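Local structure of agmatine N-acetyltransferase (Drosophila melanogaster, 7CIW) at residues R173-L178 against Q210-H215; D165-Y170 against L186-H191; F63-L66 against V72-V75. The protein catalyses transfer of the acetyl group from acetyl-CoA to agmatine, and probably also acylates arylalkylamines such as dopamine and serotonin. The protein carries 1 engineered substitution. One frame throughout, in Å; residues are numbered along the deposited sequence.

Interaction 1 (R173-L178 against Q210-H215); sequences RLVQRL and QTFVLH. With COA (coenzyme A), chain B.
Val175 sets a methyl group over the aromatic ring of Phe212, and this CH-pi contact is the heart of the apolar packing. CG2 lies 3.8 Å from the centroid of the Phe212 ring and 19° off the ring normal. It is displaced toward the CG end, where Val175 CG2 and Phe212 CG are 3.6 Å apart. The first torsion of Val175 (chi1 -63°) puts CG2 between the backbone N and the carbonyl carbon, and from there it meets the ring. Gln176 adds its aliphatic part, with CG 3.8 Å from Phe212 CE2 in an oblique approach. Farther along, Leu214 CD1 lies loosely near Leu178 O, at 4.4 Å. An alanine in place of Phe212 takes away the ring under Val175 CG2 and is likely to open a gap between helix and strand. Tyr180 also packs against both Val175 and Phe212.

The polar interactions turn to coenzyme A. Arg177 bends at chi3 (104°) and presents the edge of its guanidinium to one pyrophosphate oxygen. Arg177 NH2 donates to O1A of coenzyme A at 2.8 Å and NH1 to the same O1A at 3.2 Å. Asn141 OD1 holds NH2 as well.

Helix 169-177 thus packs on the central sheet of the GNAT fold, while Arg177 from the same segment holds a pyrophosphate oxygen of the cofactor.

Interaction 2 (D165-Y170 against L186-H191); sequences DCTSVY and LRYVDH. With COA (coenzyme A), chain B; G0R (N-(4-carbamimidamidobutyl)ethanamide), chain C.
Tyr188 and Thr167 meet through one hydrogen bond. Tyr188 OH donates to the backbone O of Thr167 at 2.9 Å. The hydroxyl lies in the carbonyl plane, on a lone pair, with a C=O...donor angle of 108°. Thr167 O in turn lies near the plane of the tyrosine ring, at its edge. The same hydroxyl touches the threonine side chain, with Tyr188 OH 3.3 Å from Thr167 CB. The two side chains cross at about a right angle. Leu36 of helix 35-38 packs on both.

Further polar contacts shape 165-170. Cys166 is the centre of an inverse gamma turn, closed by a weak bond from Thr167 N to Asp165 O. The acetylagmatine amide N4 also donates weakly to Asp165 O at 3.1 Å. Ser168 is the N-cap of helix 169-177, and its OG accepts a weak bond from Tyr170 N. Thr167 OG1 is hydrogen-bonded to Glu34 OE2.

The remaining contacts are van der Waals. OG1 of Thr167 stands between the backbone N and the carbonyl carbon (chi1 58°), which turns it to the pantetheine end, 3.5 Å from C2P of coenzyme A. Cys166 CA lies 3.7 Å from the cofactor sulfur S1P. The adenine covers one face of the Tyr170 ring, where CE2 is 3.4 Å from N1A. Val169 CG2 lies over the opposite face.

This turn between strand 161-166 and helix 169-177 lines the acetyl-transfer site of a GNAT enzyme, where the thiol and the acetylated amine come together.

Interaction 3 (F63-L66 against V72-V75); sequences FVAL and VAAV
Ala65 and Phe63 meet Ala73, Val72 and Val75 in the apolar centre of this strand pair. Ala65 CB touches Ala73 CB and Val72 CG2, each at 4.0 Å. Phe63 and Val75 lie side by side and point the same way. The first torsion of Val75 (chi1 63°) puts CG1 between the backbone N and the carbonyl carbon, where it meets Phe63 CB at 3.8 Å. The same methyl sits at the edge of the phenyl ring, near its plane. Helix 142-156 covers this face through Leu146, Thr149 and Val150.

Val64 and Ala74 point to the other face of the sheet. They form a non-hydrogen-bonded pair, with Val64 CG1 3.9 Å from Ala74 CB. Leu22 of helix 19-30 packs on both.

The backbones supply the polar edge. Phe63 and Val75 form an antiparallel hydrogen-bonded pair. Phe63 N donates to Val75 O at 3.0 Å, and Val75 N to Phe63 O at 2.9 Å. Farther along, Ala65 N bonds to Ala73 O at 2.9 Å, with the donor 40° out of the carbonyl plane. Ala65 O accepts from Val72 N at 2.8 Å rather than from Ala73 N. The buried Ala73 N has no partner in the model. Val72 N and Ala73 O thus both bond to Ala65, as in a beta bulge.

Segments 63-66 and 72-75 run antiparallel at 170°, their axes 4.6 Å apart at closest approach. They belong to the beta hairpin of strands 62-67 and 70-80, within the mixed central sheet of the GNAT fold.

Overall arrangement
All three interactions reach the same central sheet. Interactions 1 and 2 touch, with centres about 14 Å apart, and share helix 169-177. Strands 161-166 and 208-215 join them: Gln210 O and Cys166 N are 2.8 Å apart, and Thr211 OG1 and Asp165 OD1 also 2.8 Å, both probable hydrogen bonds. Cys166 SG packs on Val175 and Phe212. Both touch coenzyme A, interaction 1 at the pyrophosphate and interaction 2 at the adenine and thiol ends. Interaction 3 stands apart, its centre about 19 Å from that of interaction 1 and about 24 Å from that of interaction 2. Its Ala73 side chain is about 7 Å from coenzyme A, and its Val75 side chain about 7 Å from acetylagmatine.

Interaction 1 (R173-L178 against Q210-H215)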
loop_
_atom_site.group_PDB
_atom_site.type_symbol
_atom_site.label_atom_id
_atom_site.label_comp_id
_atom_site.label_asym_id
_atom_site.label_seq_id
_atom_site.Cartn_x
_atom_site.Cartn_y
_atom_site.Cartn_z
ATOM N N ARG A 173 7.544 -10.559 -3.899
ATOM C CA ARG A 173 8.614 -10.924 -4.826
ATOM C C ARG A 173 9.214 -9.695 -5.500
ATOM O O ARG A 173 10.428 -9.640 -5.746
ATOM C CB ARG A 173 8.082 -11.904 -5.867
ATOM C CG ARG A 173 7.808 -13.288 -5.300
ATOM C CD ARG A 173 6.881 -14.057 -6.206
ATOM N NE ARG A 173 6.352 -15.240 -5.535
ATOM C CZ ARG A 173 5.440 -16.044 -6.068
ATOM N NH1 ARG A 173 4.964 -15.805 -7.287
ATOM N NH2 ARG A 173 5.008 -17.092 -5.384
ATOM N N LEU A 174 8.378 -8.707 -5.820
ATOM C CA LEU A 174 8.880 -7.474 -6.421
ATOM C C LEU A 174 9.857 -6.758 -5.491
ATOM O O LEU A 174 10.948 -6.351 -5.914
ATOM C CB LEU A 174 7.706 -6.560 -6.784
ATOM C CG LEU A 174 8.099 -5.104 -7.019
ATOM C CD1 LEU A 174 8.975 -5.031 -8.259
ATOM C CD2 LEU A 174 6.891 -4.202 -7.163
ATOM N N VAL A 175 9.492 -6.594 -4.217
ATOM C CA VAL A 175 10.343 -5.787 -3.355
ATOM C C VAL A 175 11.574 -6.568 -2.942
ATOM O O VAL A 175 12.614 -5.977 -2.662
ATOM C CB VAL A 175 9.572 -5.244 -2.135
ATOM C CG1 VAL A 175 8.459 -4.329 -2.603
ATOM C CG2 VAL A 175 9.000 -6.366 -1.298
ATOM N N GLN A 176 11.494 -7.899 -2.927
ATOM C CA GLN A 176 12.706 -8.701 -2.776
ATOM C C GLN A 176 13.705 -8.385 -3.880
ATOM O O GLN A 176 14.907 -8.231 -3.632
ATOM C CB GLN A 176 12.354 -10.182 -2.813
ATOM C CG GLN A 176 11.739 -10.719 -1.562
ATOM C CD GLN A 176 11.502 -12.204 -1.675
ATOM O OE1 GLN A 176 11.077 -12.698 -2.727
ATOM N NE2 GLN A 176 11.804 -12.933 -0.610
ATOM N N ARG A 177 13.222 -8.328 -5.119
ATOM C CA ARG A 177 14.077 -7.987 -6.246
ATOM C C ARG A 177 14.665 -6.591 -6.095
ATOM O O ARG A 177 15.788 -6.333 -6.543
ATOM C CB ARG A 177 13.262 -8.125 -7.540
ATOM C CG ARG A 177 13.650 -7.239 -8.694
ATOM C CD ARG A 177 12.990 -7.751 -9.961
ATOM N NE ARG A 177 11.846 -6.942 -10.387
ATOM C CZ ARG A 177 10.595 -7.390 -10.496
ATOM N NH1 ARG A 177 10.296 -8.650 -10.202
ATOM N NH2 ARG A 177 9.636 -6.573 -10.909
ATOM N N LEU A 178 13.936 -5.680 -5.446
ATOM C CA LEU A 178 14.441 -4.342 -5.179
ATOM C C LEU A 178 15.415 -4.288 -4.005
ATOM O O LEU A 178 16.006 -3.228 -3.761
ATOM C CB LEU A 178 13.262 -3.400 -4.914
ATOM C CG LEU A 178 12.389 -3.161 -6.143
ATOM C CD1 LEU A 178 11.199 -2.268 -5.796
ATOM C CD2 LEU A 178 13.207 -2.549 -7.286
ATOM N N GLN A 210 3.272 -9.907 4.375
ATOM C CA GLN A 210 4.705 -9.858 4.631
ATOM C C GLN A 210 5.151 -8.406 4.559
ATOM O O GLN A 210 5.053 -7.784 3.497
ATOM C CB GLN A 210 5.466 -10.694 3.611
ATOM C CG GLN A 210 5.094 -12.160 3.629
ATOM C CD GLN A 210 5.813 -12.908 2.554
ATOM O OE1 GLN A 210 6.931 -13.360 2.759
ATOM N NE2 GLN A 210 5.193 -13.019 1.386
ATOM N N THR A 211 5.648 -7.878 5.673
ATOM C CA THR A 211 6.074 -6.486 5.719
ATOM C C THR A 211 7.562 -6.386 5.421
ATOM O O THR A 211 8.371 -7.079 6.043
ATOM C CB THR A 211 5.759 -5.877 7.079
ATOM O OG1 THR A 211 4.346 -5.936 7.285
ATOM C CG2 THR A 211 6.199 -4.411 7.132
ATOM N N PHE A 212 7.908 -5.518 4.471
ATOM C CA PHE A 212 9.284 -5.296 4.047
ATOM C C PHE A 212 9.664 -3.839 4.277
ATOM O O PHE A 212 8.811 -2.942 4.229
ATOM C CB PHE A 212 9.467 -5.616 2.565
ATOM C CG PHE A 212 9.387 -7.079 2.222
ATOM C CD1 PHE A 212 8.159 -7.715 2.057
ATOM C CD2 PHE A 212 10.546 -7.802 2.005
ATOM C CE1 PHE A 212 8.101 -9.053 1.706
ATOM C CE2 PHE A 212 10.495 -9.136 1.661
ATOM C CZ PHE A 212 9.272 -9.766 1.515
ATOM N N VAL A 213 10.957 -3.606 4.509
ATOM C CA VAL A 213 11.494 -2.256 4.611
ATOM C C VAL A 213 12.711 -2.110 3.711
ATOM O O VAL A 213 13.397 -3.077 3.371
ATOM C CB VAL A 213 11.870 -1.866 6.058
ATOM C CG1 VAL A 213 10.677 -2.015 6.975
ATOM C CG2 VAL A 213 13.032 -2.716 6.548
ATOM N N LEU A 214 12.971 -0.860 3.335
ATOM C CA LEU A 214 14.171 -0.481 2.605
ATOM C C LEU A 214 14.837 0.663 3.346
ATOM O O LEU A 214 14.189 1.670 3.641
ATOM C CB LEU A 214 13.838 -0.053 1.175
ATOM C CG LEU A 214 15.051 0.377 0.343
ATOM C CD1 LEU A 214 15.873 -0.849 -0.074
ATOM C CD2 LEU A 214 14.606 1.194 -0.870
ATOM N N HIS A 215 16.124 0.520 3.652
ATOM C CA HIS A 215 16.848 1.582 4.335
ATOM C C HIS A 215 17.355 2.589 3.312
ATOM O O HIS A 215 18.009 2.212 2.337
ATOM C CB HIS A 215 18.005 1.002 5.147
ATOM C CG HIS A 215 17.553 0.064 6.219
ATOM N ND1 HIS A 215 17.313 0.478 7.513
ATOM C CD2 HIS A 215 17.259 -1.255 6.183
ATOM C CE1 HIS A 215 16.898 -0.551 8.229
ATOM N NE2 HIS A 215 16.856 -1.615 7.448
HETATM N N1A COA B . -0.952 -12.310 -11.038
HETATM C C2A COA B . -0.218 -13.239 -11.711
HETATM N N3A COA B . 1.085 -12.978 -12.062
HETATM C C4A COA B . 1.649 -11.801 -11.746
HETATM C C5A COA B . 0.921 -10.886 -11.088
HETATM C C6A COA B . -0.385 -11.156 -10.733
HETATM N N6A COA B . -1.551 -10.488 -10.022
HETATM N N7A COA B . 1.679 -9.782 -10.873
HETATM C C8A COA B . 2.890 -10.002 -11.403
HETATM N N9A COA B . 2.871 -11.237 -11.926
HETATM C C1B COA B . 3.755 -11.977 -12.614
HETATM C C2B COA B . 4.096 -11.177 -13.896
HETATM O O2B COA B . 3.098 -11.389 -14.970
HETATM C C3B COA B . 5.354 -11.539 -14.219
HETATM O O3B COA B . 5.476 -12.870 -14.790
HETATM P P3B COA B . 5.471 -13.178 -16.425
HETATM O O7A COA B . 6.063 -12.006 -17.183
HETATM O O8A COA B . 6.206 -14.493 -16.702
HETATM O O9A COA B . 4.003 -13.343 -16.792
HETATM C C4B COA B . 6.090 -11.709 -12.771
HETATM O O4B COA B . 5.145 -12.004 -11.888
HETATM C C5B COA B . 6.871 -10.476 -12.386
HETATM O O5B COA B . 6.068 -9.344 -12.696
HETATM P P1A COA B . 6.353 -7.862 -11.966
HETATM O O1A COA B . 7.257 -7.959 -10.733
HETATM O O2A COA B . 6.873 -6.886 -13.011
HETATM O O3A COA B . 4.873 -7.403 -11.432
HETATM P P2A COA B . 4.140 -5.952 -11.668
HETATM O O4A COA B . 3.781 -5.782 -13.114
HETATM O O5A COA B . 5.015 -4.847 -11.124
HETATM O O6A COA B . 2.776 -6.167 -10.773
HETATM C CBP COA B . 1.638 -5.934 -8.769
HETATM C CCP COA B . 2.904 -6.434 -9.416
HETATM C CDP COA B . 1.664 -4.368 -8.831
HETATM C CEP COA B . 1.576 -6.397 -7.306
HETATM C CAP COA B . 0.453 -6.531 -9.525
HETATM O OAP COA B . 0.430 -7.919 -9.299
HETATM C C9P COA B . -0.915 -5.964 -9.097
HETATM O O9P COA B . -1.309 -4.894 -9.448
HETATM N N8P COA B . -1.763 -6.795 -8.266
HETATM C C7P COA B . -3.114 -6.366 -7.859
HETATM C C6P COA B . -3.146 -5.316 -6.667
HETATM C C5P COA B . -2.248 -5.865 -5.586
HETATM O O5P COA B . -2.400 -6.966 -5.126
HETATM N N4P COA B . -1.167 -4.948 -5.125
HETATM C C3P COA B . -0.165 -5.299 -4.131
HETATM C C2P COA B . -0.746 -5.493 -2.729
HETATM S S1P COA B . 0.775 -5.670 -1.748
#

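Interaction 2 (D165-Y170 against L186-H191)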
loop_
_atom_site.group_PDB
_atom_site.type_symbol
_atom_site.label_atom_id
_atom_site.label_comp_id
_atom_site.label_asym_id
_atom_site.label_seq_id
_atom_site.Cartn_x
_atom_site.Cartn_y
_atom_site.Cartn_z
ATOM N N ASP A 165 3.446 -3.185 3.381
ATOM C CA ASP A 165 2.805 -4.445 3.766
ATOM C C ASP A 165 2.420 -5.195 2.499
ATOM O O ASP A 165 1.393 -4.910 1.884
ATOM C CB ASP A 165 1.564 -4.208 4.624
ATOM C CG ASP A 165 1.856 -3.436 5.897
ATOM O OD1 ASP A 165 2.934 -3.643 6.494
ATOM O OD2 ASP A 165 0.994 -2.626 6.307
ATOM N N CYS A 166 3.218 -6.190 2.127
ATOM C CA CYS A 166 2.925 -6.983 0.938
ATOM C C CYS A 166 1.885 -8.038 1.290
ATOM O O CYS A 166 2.195 -9.149 1.730
ATOM C CB CYS A 166 4.200 -7.597 0.379
ATOM S SG CYS A 166 5.385 -6.361 -0.218
ATOM N N THR A 167 0.624 -7.656 1.132
ATOM C CA THR A 167 -0.475 -8.593 1.280
ATOM C C THR A 167 -0.501 -9.608 0.143
ATOM O O THR A 167 -1.095 -10.680 0.292
ATOM C CB THR A 167 -1.786 -7.811 1.343
ATOM O OG1 THR A 167 -1.921 -7.037 0.149
ATOM C CG2 THR A 167 -1.772 -6.859 2.536
ATOM N N SER A 168 0.151 -9.293 -0.972
ATOM C CA SER A 168 0.210 -10.122 -2.166
ATOM C C SER A 168 1.623 -10.665 -2.339
ATOM O O SER A 168 2.597 -9.922 -2.184
ATOM C CB SER A 168 -0.181 -9.292 -3.393
ATOM O OG SER A 168 0.267 -9.890 -4.594
ATOM N N VAL A 169 1.740 -11.962 -2.662
ATOM C CA VAL A 169 3.066 -12.543 -2.861
ATOM C C VAL A 169 3.768 -11.960 -4.075
ATOM O O VAL A 169 5.000 -11.980 -4.132
ATOM C CB VAL A 169 3.013 -14.080 -3.009
ATOM C CG1 VAL A 169 2.314 -14.710 -1.820
ATOM C CG2 VAL A 169 2.349 -14.476 -4.319
ATOM N N TYR A 170 3.024 -11.454 -5.060
ATOM C CA TYR A 170 3.679 -10.813 -6.200
ATOM C C TYR A 170 4.368 -9.522 -5.776
ATOM O O TYR A 170 5.440 -9.174 -6.294
ATOM C CB TYR A 170 2.663 -10.547 -7.308
ATOM C CG TYR A 170 1.909 -11.794 -7.677
ATOM C CD1 TYR A 170 2.587 -12.909 -8.156
ATOM C CD2 TYR A 170 0.535 -11.873 -7.532
ATOM C CE1 TYR A 170 1.924 -14.060 -8.480
ATOM C CE2 TYR A 170 -0.145 -13.035 -7.861
ATOM C CZ TYR A 170 0.563 -14.123 -8.330
ATOM O OH TYR A 170 -0.094 -15.287 -8.662
ATOM N N LEU A 186 2.494 -12.299 8.925
ATOM C CA LEU A 186 1.264 -12.648 9.626
ATOM C C LEU A 186 0.403 -13.457 8.673
ATOM O O LEU A 186 -0.033 -12.938 7.643
ATOM C CB LEU A 186 0.528 -11.399 10.106
ATOM C CG LEU A 186 -0.857 -11.577 10.729
ATOM C CD1 LEU A 186 -0.811 -12.601 11.849
ATOM C CD2 LEU A 186 -1.354 -10.216 11.229
ATOM N N ARG A 187 0.151 -14.723 9.015
ATOM C CA ARG A 187 -0.678 -15.577 8.178
ATOM C C ARG A 187 -2.149 -15.244 8.358
ATOM O O ARG A 187 -2.617 -15.034 9.480
ATOM C CB ARG A 187 -0.455 -17.050 8.512
ATOM C CG ARG A 187 0.970 -17.511 8.306
ATOM C CD ARG A 187 1.045 -19.033 8.407
ATOM N NE ARG A 187 1.271 -19.634 7.094
ATOM C CZ ARG A 187 0.328 -20.214 6.356
ATOM N NH1 ARG A 187 -0.921 -20.286 6.798
ATOM N NH2 ARG A 187 0.632 -20.723 5.170
ATOM N N TYR A 188 -2.884 -15.225 7.245
ATOM C CA TYR A 188 -4.278 -14.801 7.313
ATOM C C TYR A 188 -5.116 -15.751 8.150
ATOM O O TYR A 188 -6.044 -15.306 8.835
ATOM C CB TYR A 188 -4.874 -14.678 5.910
ATOM C CG TYR A 188 -4.195 -13.605 5.092
ATOM C CD1 TYR A 188 -4.172 -12.292 5.526
ATOM C CD2 TYR A 188 -3.561 -13.913 3.903
ATOM C CE1 TYR A 188 -3.551 -11.312 4.790
ATOM C CE2 TYR A 188 -2.935 -12.931 3.154
ATOM C CZ TYR A 188 -2.932 -11.636 3.614
ATOM O OH TYR A 188 -2.315 -10.646 2.879
ATOM N N VAL A 189 -4.807 -17.051 8.121
ATOM C CA VAL A 189 -5.587 -17.992 8.928
ATOM C C VAL A 189 -5.396 -17.768 10.423
ATOM O O VAL A 189 -6.218 -18.235 11.225
ATOM C CB VAL A 189 -5.236 -19.453 8.599
ATOM C CG1 VAL A 189 -5.624 -19.791 7.174
ATOM C CG2 VAL A 189 -3.763 -19.726 8.842
ATOM N N ASP A 190 -4.321 -17.095 10.823
ATOM C CA ASP A 190 -4.013 -16.850 12.227
ATOM C C ASP A 190 -4.668 -15.586 12.767
ATOM O O ASP A 190 -4.563 -15.328 13.970
ATOM C CB ASP A 190 -2.494 -16.731 12.437
ATOM C CG ASP A 190 -1.749 -18.033 12.167
ATOM O OD1 ASP A 190 -2.374 -19.118 12.237
ATOM O OD2 ASP A 190 -0.522 -17.966 11.913
ATOM N N HIS A 191 -5.320 -14.779 11.922
ATOM C CA HIS A 191 -5.851 -13.485 12.347
ATOM C C HIS A 191 -7.373 -13.550 12.456
ATOM O O HIS A 191 -8.073 -13.600 11.441
ATOM C CB HIS A 191 -5.424 -12.356 11.405
ATOM C CG HIS A 191 -5.828 -11.003 11.900
ATOM N ND1 HIS A 191 -5.172 -10.370 12.931
ATOM C CD2 HIS A 191 -6.850 -10.190 11.546
ATOM C CE1 HIS A 191 -5.759 -9.211 13.177
ATOM N NE2 HIS A 191 -6.785 -9.082 12.354
HETATM N N1A COA B . -0.952 -12.310 -11.038
HETATM C C2A COA B . -0.218 -13.239 -11.711
HETATM N N3A COA B . 1.085 -12.978 -12.062
HETATM C C4A COA B . 1.649 -11.801 -11.746
HETATM C C5A COA B . 0.921 -10.886 -11.088
HETATM C C6A COA B . -0.385 -11.156 -10.733
HETATM N N6A COA B . -1.551 -10.488 -10.022
HETATM N N7A COA B . 1.679 -9.782 -10.873
HETATM C C8A COA B . 2.890 -10.002 -11.403
HETATM N N9A COA B . 2.871 -11.237 -11.926
HETATM C C1B COA B . 3.755 -11.977 -12.614
HETATM C C2B COA B . 4.096 -11.177 -13.896
HETATM O O2B COA B . 3.098 -11.389 -14.970
HETATM C C3B COA B . 5.354 -11.539 -14.219
HETATM O O3B COA B . 5.476 -12.870 -14.790
HETATM P P3B COA B . 5.471 -13.178 -16.425
HETATM O O7A COA B . 6.063 -12.006 -17.183
HETATM O O8A COA B . 6.206 -14.493 -16.702
HETATM O O9A COA B . 4.003 -13.343 -16.792
HETATM C C4B COA B . 6.090 -11.709 -12.771
HETATM O O4B COA B . 5.145 -12.004 -11.888
HETATM C C5B COA B . 6.871 -10.476 -12.386
HETATM O O5B COA B . 6.068 -9.344 -12.696
HETATM P P1A COA B . 6.353 -7.862 -11.966
HETATM O O1A COA B . 7.257 -7.959 -10.733
HETATM O O2A COA B . 6.873 -6.886 -13.011
HETATM O O3A COA B . 4.873 -7.403 -11.432
HETATM P P2A COA B . 4.140 -5.952 -11.668
HETATM O O4A COA B . 3.781 -5.782 -13.114
HETATM O O5A COA B . 5.015 -4.847 -11.124
HETATM O O6A COA B . 2.776 -6.167 -10.773
HETATM C CBP COA B . 1.638 -5.934 -8.769
HETATM C CCP COA B . 2.904 -6.434 -9.416
HETATM C CDP COA B . 1.664 -4.368 -8.831
HETATM C CEP COA B . 1.576 -6.397 -7.306
HETATM C CAP COA B . 0.453 -6.531 -9.525
HETATM O OAP COA B . 0.430 -7.919 -9.299
HETATM C C9P COA B . -0.915 -5.964 -9.097
HETATM O O9P COA B . -1.309 -4.894 -9.448
HETATM N N8P COA B . -1.763 -6.795 -8.266
HETATM C C7P COA B . -3.114 -6.366 -7.859
HETATM C C6P COA B . -3.146 -5.316 -6.667
HETATM C C5P COA B . -2.248 -5.865 -5.586
HETATM O O5P COA B . -2.400 -6.966 -5.126
HETATM N N4P COA B . -1.167 -4.948 -5.125
HETATM C C3P COA B . -0.165 -5.299 -4.131
HETATM C C2P COA B . -0.746 -5.493 -2.729
HETATM S S1P COA B . 0.775 -5.670 -1.748
HETATM C C10 G0R C . -6.835 -0.921 1.479
HETATM N N12 G0R C . -7.901 -1.835 1.086
HETATM C C1 G0R C . 1.184 -1.866 -1.156
HETATM C C2 G0R C . -0.218 -2.418 -0.910
HETATM C C5 G0R C . -1.868 -3.498 0.673
HETATM C C6 G0R C . -2.689 -2.520 1.516
HETATM C C7 G0R C . -4.009 -3.125 2.007
HETATM C C8 G0R C . -5.271 -2.668 1.265
HETATM N N4 G0R C . -0.545 -2.964 0.392
HETATM N N9 G0R C . -5.642 -1.303 1.564
HETATM N N11 G0R C . -7.142 0.456 1.775
HETATM O O3 G0R C . -1.032 -2.386 -1.773
#

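Interaction 3 (F63-L66 against V72-V75)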
loop_
_atom_site.group_PDB
_atom_site.type_symbol
_atom_site.label_atom_id
_atom_site.label_comp_id
_atom_site.label_asym_id
_atom_site.label_seq_id
_atom_site.Cartn_x
_atom_site.Cartn_y
_atom_site.Cartn_z
ATOM N N PHE A 63 2.073 8.519 -7.010
ATOM C CA PHE A 63 2.552 8.599 -8.384
ATOM C C PHE A 63 1.767 7.659 -9.284
ATOM O O PHE A 63 1.283 6.617 -8.846
ATOM C CB PHE A 63 4.053 8.273 -8.473
ATOM C CG PHE A 63 4.905 9.185 -7.645
ATOM C CD1 PHE A 63 5.400 10.360 -8.176
ATOM C CD2 PHE A 63 5.193 8.872 -6.330
ATOM C CE1 PHE A 63 6.181 11.213 -7.406
ATOM C CE2 PHE A 63 5.971 9.713 -5.557
ATOM C CZ PHE A 63 6.458 10.890 -6.096
ATOM N N VAL A 64 1.643 8.045 -10.558
ATOM C CA VAL A 64 0.999 7.204 -11.557
ATOM C C VAL A 64 1.891 7.068 -12.778
ATOM O O VAL A 64 2.687 7.954 -13.101
ATOM C CB VAL A 64 -0.384 7.750 -11.968
ATOM C CG1 VAL A 64 -1.362 7.629 -10.806
ATOM C CG2 VAL A 64 -0.287 9.196 -12.460
ATOM N N ALA A 65 1.740 5.943 -13.468
ATOM C CA ALA A 65 2.303 5.759 -14.800
ATOM C C ALA A 65 1.206 5.993 -15.831
ATOM O O ALA A 65 0.107 5.440 -15.711
ATOM C CB ALA A 65 2.893 4.354 -14.955
ATOM N N LEU A 66 1.506 6.834 -16.820
ATOM C CA LEU A 66 0.564 7.284 -17.833
ATOM C C LEU A 66 0.968 6.743 -19.192
ATOM O O LEU A 66 2.152 6.730 -19.533
ATOM C CB LEU A 66 0.531 8.813 -17.926
ATOM C CG LEU A 66 -0.019 9.654 -16.793
ATOM C CD1 LEU A 66 0.101 11.141 -17.153
ATOM C CD2 LEU A 66 -1.460 9.268 -16.547
ATOM N N VAL A 72 -2.010 3.557 -16.012
ATOM C CA VAL A 72 -1.805 2.119 -16.128
ATOM C C VAL A 72 -1.129 1.529 -14.900
ATOM O O VAL A 72 -1.008 0.298 -14.806
ATOM C CB VAL A 72 -1.008 1.764 -17.407
ATOM C CG1 VAL A 72 -1.845 2.091 -18.635
ATOM C CG2 VAL A 72 0.313 2.521 -17.465
ATOM N N ALA A 73 -0.704 2.357 -13.952
ATOM C CA ALA A 73 -0.130 1.870 -12.706
ATOM C C ALA A 73 -0.157 3.018 -11.705
ATOM O O ALA A 73 -0.161 4.187 -12.091
ATOM C CB ALA A 73 1.299 1.346 -12.903
ATOM N N ALA A 74 -0.172 2.681 -10.422
ATOM C CA ALA A 74 -0.233 3.723 -9.408
ATOM C C ALA A 74 0.385 3.236 -8.110
ATOM O O ALA A 74 0.323 2.048 -7.784
ATOM C CB ALA A 74 -1.679 4.167 -9.137
ATOM N N VAL A 75 0.953 4.177 -7.354
ATOM C CA VAL A 75 1.441 3.909 -6.005
ATOM C C VAL A 75 0.972 5.030 -5.087
ATOM O O VAL A 75 0.959 6.205 -5.469
ATOM C CB VAL A 75 2.981 3.739 -5.992
ATOM C CG1 VAL A 75 3.700 5.038 -6.426
ATOM C CG2 VAL A 75 3.480 3.220 -4.624
#